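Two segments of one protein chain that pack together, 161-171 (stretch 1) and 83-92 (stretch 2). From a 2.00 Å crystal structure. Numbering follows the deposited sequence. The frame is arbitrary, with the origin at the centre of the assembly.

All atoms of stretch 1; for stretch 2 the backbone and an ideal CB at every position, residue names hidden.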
# COMPACT_ATOMS: atom_id res chain seq x y z
N LEU A 161 11.15 -10.69 17.54
CA LEU A 161 11.51 -11.33 16.28
C LEU A 161 13.03 -11.21 16.15
O LEU A 161 13.57 -10.18 16.57
CB LEU A 161 10.83 -10.67 15.08
CG LEU A 161 9.29 -10.76 15.11
CD1 LEU A 161 8.66 -10.05 13.93
CD2 LEU A 161 8.86 -12.21 15.19
N GLU A 162 13.67 -12.23 15.65
CA GLU A 162 15.12 -12.22 15.43
C GLU A 162 15.39 -12.17 13.92
O GLU A 162 14.64 -12.80 13.16
CB GLU A 162 15.74 -13.50 16.01
CG GLU A 162 16.97 -14.02 15.36
CD GLU A 162 17.63 -15.21 15.99
OE1 GLU A 162 16.97 -16.23 16.28
OE2 GLU A 162 18.88 -15.16 16.19
N ILE A 163 16.51 -11.59 13.54
CA ILE A 163 16.92 -11.57 12.14
C ILE A 163 17.60 -12.88 11.79
O ILE A 163 18.68 -13.22 12.29
CB ILE A 163 17.86 -10.39 11.84
CG1 ILE A 163 17.10 -9.06 11.93
CG2 ILE A 163 18.47 -10.58 10.46
CD1 ILE A 163 18.00 -7.83 11.90
N LEU A 164 16.95 -13.68 10.94
CA LEU A 164 17.48 -14.98 10.56
C LEU A 164 18.39 -14.92 9.35
O LEU A 164 19.17 -15.86 9.14
CB LEU A 164 16.33 -15.97 10.28
CG LEU A 164 15.21 -15.96 11.33
CD1 LEU A 164 14.13 -16.98 10.97
CD2 LEU A 164 15.75 -16.22 12.72
N ASP A 165 18.24 -13.89 8.51
CA ASP A 165 19.07 -13.79 7.31
C ASP A 165 18.91 -12.38 6.69
O ASP A 165 17.83 -11.80 6.68
CB ASP A 165 18.68 -14.84 6.28
CG ASP A 165 19.72 -15.18 5.25
OD1 ASP A 165 20.90 -14.80 5.40
OD2 ASP A 165 19.39 -15.89 4.25
N GLU A 166 20.02 -11.92 6.12
CA GLU A 166 20.01 -10.61 5.43
C GLU A 166 19.79 -10.88 3.95
O GLU A 166 20.56 -11.64 3.35
CB GLU A 166 21.37 -9.94 5.67
CG GLU A 166 21.77 -9.79 7.12
CD GLU A 166 21.27 -8.48 7.72
OE1 GLU A 166 21.30 -8.32 8.96
OE2 GLU A 166 20.84 -7.61 6.93
N ILE A 167 18.71 -10.39 3.36
CA ILE A 167 18.47 -10.77 1.94
C ILE A 167 19.15 -9.80 0.99
O ILE A 167 19.63 -10.16 -0.07
CB ILE A 167 16.97 -10.90 1.65
CG1 ILE A 167 16.34 -11.93 2.61
CG2 ILE A 167 16.76 -11.30 0.19
CD1 ILE A 167 14.84 -12.02 2.54
N PHE A 168 19.05 -8.50 1.28
CA PHE A 168 19.75 -7.51 0.48
C PHE A 168 19.70 -6.17 1.20
O PHE A 168 18.77 -5.88 1.99
CB PHE A 168 19.31 -7.35 -0.96
CG PHE A 168 17.87 -7.05 -1.20
CD1 PHE A 168 17.38 -5.76 -1.06
CD2 PHE A 168 16.99 -8.05 -1.59
CE1 PHE A 168 16.05 -5.48 -1.30
CE2 PHE A 168 15.65 -7.79 -1.80
CZ PHE A 168 15.17 -6.49 -1.66
N VAL A 169 20.72 -5.39 0.88
CA VAL A 169 20.81 -4.04 1.45
C VAL A 169 19.99 -3.12 0.53
O VAL A 169 19.96 -3.38 -0.66
CB VAL A 169 22.27 -3.58 1.49
CG1 VAL A 169 22.36 -2.07 1.69
CG2 VAL A 169 23.00 -4.34 2.59
N ILE A 170 19.27 -2.18 1.11
CA ILE A 170 18.39 -1.30 0.35
C ILE A 170 18.99 0.10 0.25
O ILE A 170 19.35 0.72 1.25
CB ILE A 170 16.99 -1.20 0.96
CG1 ILE A 170 16.25 -2.56 0.79
CG2 ILE A 170 16.16 -0.10 0.30
CD1 ILE A 170 15.15 -2.67 1.84
N ARG A 171 19.04 0.59 -0.98
CA ARG A 171 19.58 1.92 -1.25
C ARG A 171 18.59 2.65 -2.19
O ARG A 171 17.68 2.07 -2.72
CB ARG A 171 20.89 1.78 -2.06
CG ARG A 171 21.89 0.80 -1.52
CD ARG A 171 23.23 0.88 -2.24
NE ARG A 171 24.30 0.33 -1.39
CZ ARG A 171 24.50 -0.98 -1.26
NH1 ARG A 171 23.70 -1.83 -1.89
NH2 ARG A 171 25.47 -1.38 -0.47
N UNK A 83 25.26 5.58 -3.36
CA UNK A 83 25.84 4.90 -2.25
C UNK A 83 25.09 4.57 -1.00
O UNK A 83 25.18 3.43 -0.47
CB UNK A 83 27.05 5.73 -1.82
N UNK A 84 24.53 5.55 -0.30
CA UNK A 84 23.93 5.40 1.01
C UNK A 84 23.10 4.17 1.25
O UNK A 84 22.06 3.93 0.64
CB UNK A 84 23.05 6.62 1.29
N UNK A 85 23.49 3.37 2.26
CA UNK A 85 22.64 2.25 2.68
C UNK A 85 21.50 2.81 3.52
O UNK A 85 21.76 3.46 4.55
CB UNK A 85 23.44 1.20 3.46
N UNK A 86 20.25 2.63 3.09
CA UNK A 86 19.14 3.15 3.87
C UNK A 86 18.64 2.13 4.91
O UNK A 86 18.26 2.46 6.02
CB UNK A 86 18.00 3.55 2.94
N UNK A 87 18.40 0.92 4.39
CA UNK A 87 17.84 -0.14 5.25
C UNK A 87 18.20 -1.51 4.70
O UNK A 87 19.06 -1.62 3.81
CB UNK A 87 16.32 -0.00 5.36
N UNK A 88 17.63 -2.56 5.27
CA UNK A 88 17.92 -3.93 4.86
C UNK A 88 16.60 -4.73 4.71
O UNK A 88 15.75 -4.64 5.56
CB UNK A 88 18.85 -4.60 5.87
N UNK A 89 16.60 -5.62 3.74
CA UNK A 89 15.48 -6.58 3.58
C UNK A 89 15.95 -7.85 4.30
O UNK A 89 17.05 -8.34 4.03
CB UNK A 89 15.14 -6.85 2.11
N UNK A 90 15.18 -8.31 5.30
CA UNK A 90 15.61 -9.48 6.06
C UNK A 90 14.53 -10.54 6.16
O UNK A 90 13.36 -10.27 5.93
CB UNK A 90 16.04 -9.06 7.47
N UNK A 91 14.96 -11.75 6.49
CA UNK A 91 14.09 -12.84 6.87
C UNK A 91 14.11 -12.81 8.42
O UNK A 91 15.21 -12.63 8.96
CB UNK A 91 14.55 -14.18 6.29
N UNK A 92 12.97 -12.77 9.05
CA UNK A 92 12.91 -12.76 10.53
C UNK A 92 11.84 -13.71 11.04
O UNK A 92 10.88 -14.07 10.37
CB UNK A 92 12.63 -11.35 11.05

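The two strands run antiparallel, and the register slips by one residue twice, between Ile163 and Asp165 and again between Glu166 and Phe168. At each bulge one carbonyl of the partner takes two amides of stretch 1, firmly from Leu164 N or Ile167 N and weakly from Asp165 N or Phe168 N, and side chains that would otherwise alternate strictly are brought round toward the partner.

Positions 83 and 84 both send CA-to-CB away from stretch 1, with none of its atoms within 5.5 Å of the ideal CB, so the contact leaves the choice wide. The phi of -47° at 83 would admit proline, and proline it is: Pro83 O accepts a weak hydrogen bond from Arg171 NE (3.4 Å). Position 84 is Thr84.

At 85 the CB points sideways, 3.9 Å from Val169 CG1 and 5.0 Å from Arg171 NE. A short polar or acidic group could reach the guanidinium, and a small apolar one could rest on the valine. The residue is Asn85. Its OD1 lies over one face of the guanidinium, 2.9 Å from Arg171 NH2, but the angle is too poor for a hydrogen bond; the same atom is 3.2 Å from Val169 CG1.

Position 86 points toward stretch 1, its CB 3.6 Å from Ile170 O, with its own amide free to bond that carbonyl. Proline would forfeit the bond; many aliphatic or polar groups would do. Ile86 N donates to Ile170 O (2.8 Å), and Ile86 CG1 lies 3.9 Å from Arg171 CA.

Position 87 pairs with Ile170 through backbone bonds, and its CB is 4.6 Å from Ile170 CD1. A small residue suits this spot beside a branched neighbour, though an apolar one could also pack. Ser87 places OG 3.5 Å from Ile170 CB.

At 88, on the face of Val169 and Glu166, the CB is 3.8 Å from Glu166 OE2. The carboxylate invites a basic chain, lysine or arginine. Arg88 answers with a salt bridge, NH1 to Glu166 OE1 (2.9 Å), and the same NH1 lies 3.7 Å from Ile163 CD1.

Position 89 opens on the other face, among Phe168, Ile170 and Ile167, which calls for a sizeable apolar chain such as leucine or methionine. Selenomethionine Met89 sets CB over the phenyl face, 3.8 Å from Phe168 CE1, while its CG is 4.3 Å from Ile167 CB.

At 90 the CB sits 3.4 Å from Asp165 O and 4.1 Å from Ile163 CG2, so a compact aliphatic fits well. Val90 brings CG1 4.1 Å from Ile163 CG2.

Position 91 looks to Ile167 CD1 and Leu164 CB, at 4.3 and 4.7 Å from its ideal CB; leucine, isoleucine or methionine would all serve. Leu91 packs CD2 4.1 Å from Leu164 CB, and its amide donates to Asp165 O (2.9 Å).

At 92 the ideal CB is 3.3 Å from Glu162 O, a tight approach shared by every residue but glycine, and 4.5 Å from Leu161 CB; an alanine or a somewhat larger apolar residue could face the leucine. Ala92 meets Leu161, CB to CB, at 4.5 Å, while its CA makes a CA-H...O contact with Glu162 O (3.1 Å).

Stretch 2, residues 83-92: PTNISRMVLA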
# COMPACT_ATOMS: atom_id res chain seq x y z
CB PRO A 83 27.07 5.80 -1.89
CG PRO A 83 27.45 6.41 -3.17
CD PRO A 83 26.19 6.59 -3.95
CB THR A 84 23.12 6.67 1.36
OG1 THR A 84 23.87 7.79 0.87
CG2 THR A 84 22.91 6.80 2.84
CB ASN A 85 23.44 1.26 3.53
CG ASN A 85 24.54 0.55 2.78
OD1 ASN A 85 24.47 0.35 1.57
ND2 ASN A 85 25.58 0.14 3.50
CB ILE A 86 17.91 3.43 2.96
CG1 ILE A 86 18.29 4.15 1.71
CG2 ILE A 86 16.81 4.13 3.76
CD1 ILE A 86 18.95 5.50 1.88
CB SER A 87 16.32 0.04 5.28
OG SER A 87 15.81 0.17 3.96
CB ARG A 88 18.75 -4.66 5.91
CG ARG A 88 20.17 -4.18 6.15
CD ARG A 88 20.73 -4.82 7.44
NE ARG A 88 20.24 -4.15 8.62
CZ ARG A 88 20.21 -4.60 9.86
NH1 ARG A 88 20.63 -5.82 10.17
NH2 ARG A 88 19.73 -3.83 10.84
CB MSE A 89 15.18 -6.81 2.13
CG MSE A 89 14.03 -7.76 1.81
SE MSE A 89 12.32 -6.97 2.20
CE MSE A 89 12.15 -5.81 0.66
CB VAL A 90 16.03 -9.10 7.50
CG1 VAL A 90 17.21 -8.13 7.46
CG2 VAL A 90 14.87 -8.48 8.29
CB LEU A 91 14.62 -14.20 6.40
CG LEU A 91 13.77 -15.40 6.90
CD1 LEU A 91 12.45 -15.41 6.15
CD2 LEU A 91 14.53 -16.71 6.65
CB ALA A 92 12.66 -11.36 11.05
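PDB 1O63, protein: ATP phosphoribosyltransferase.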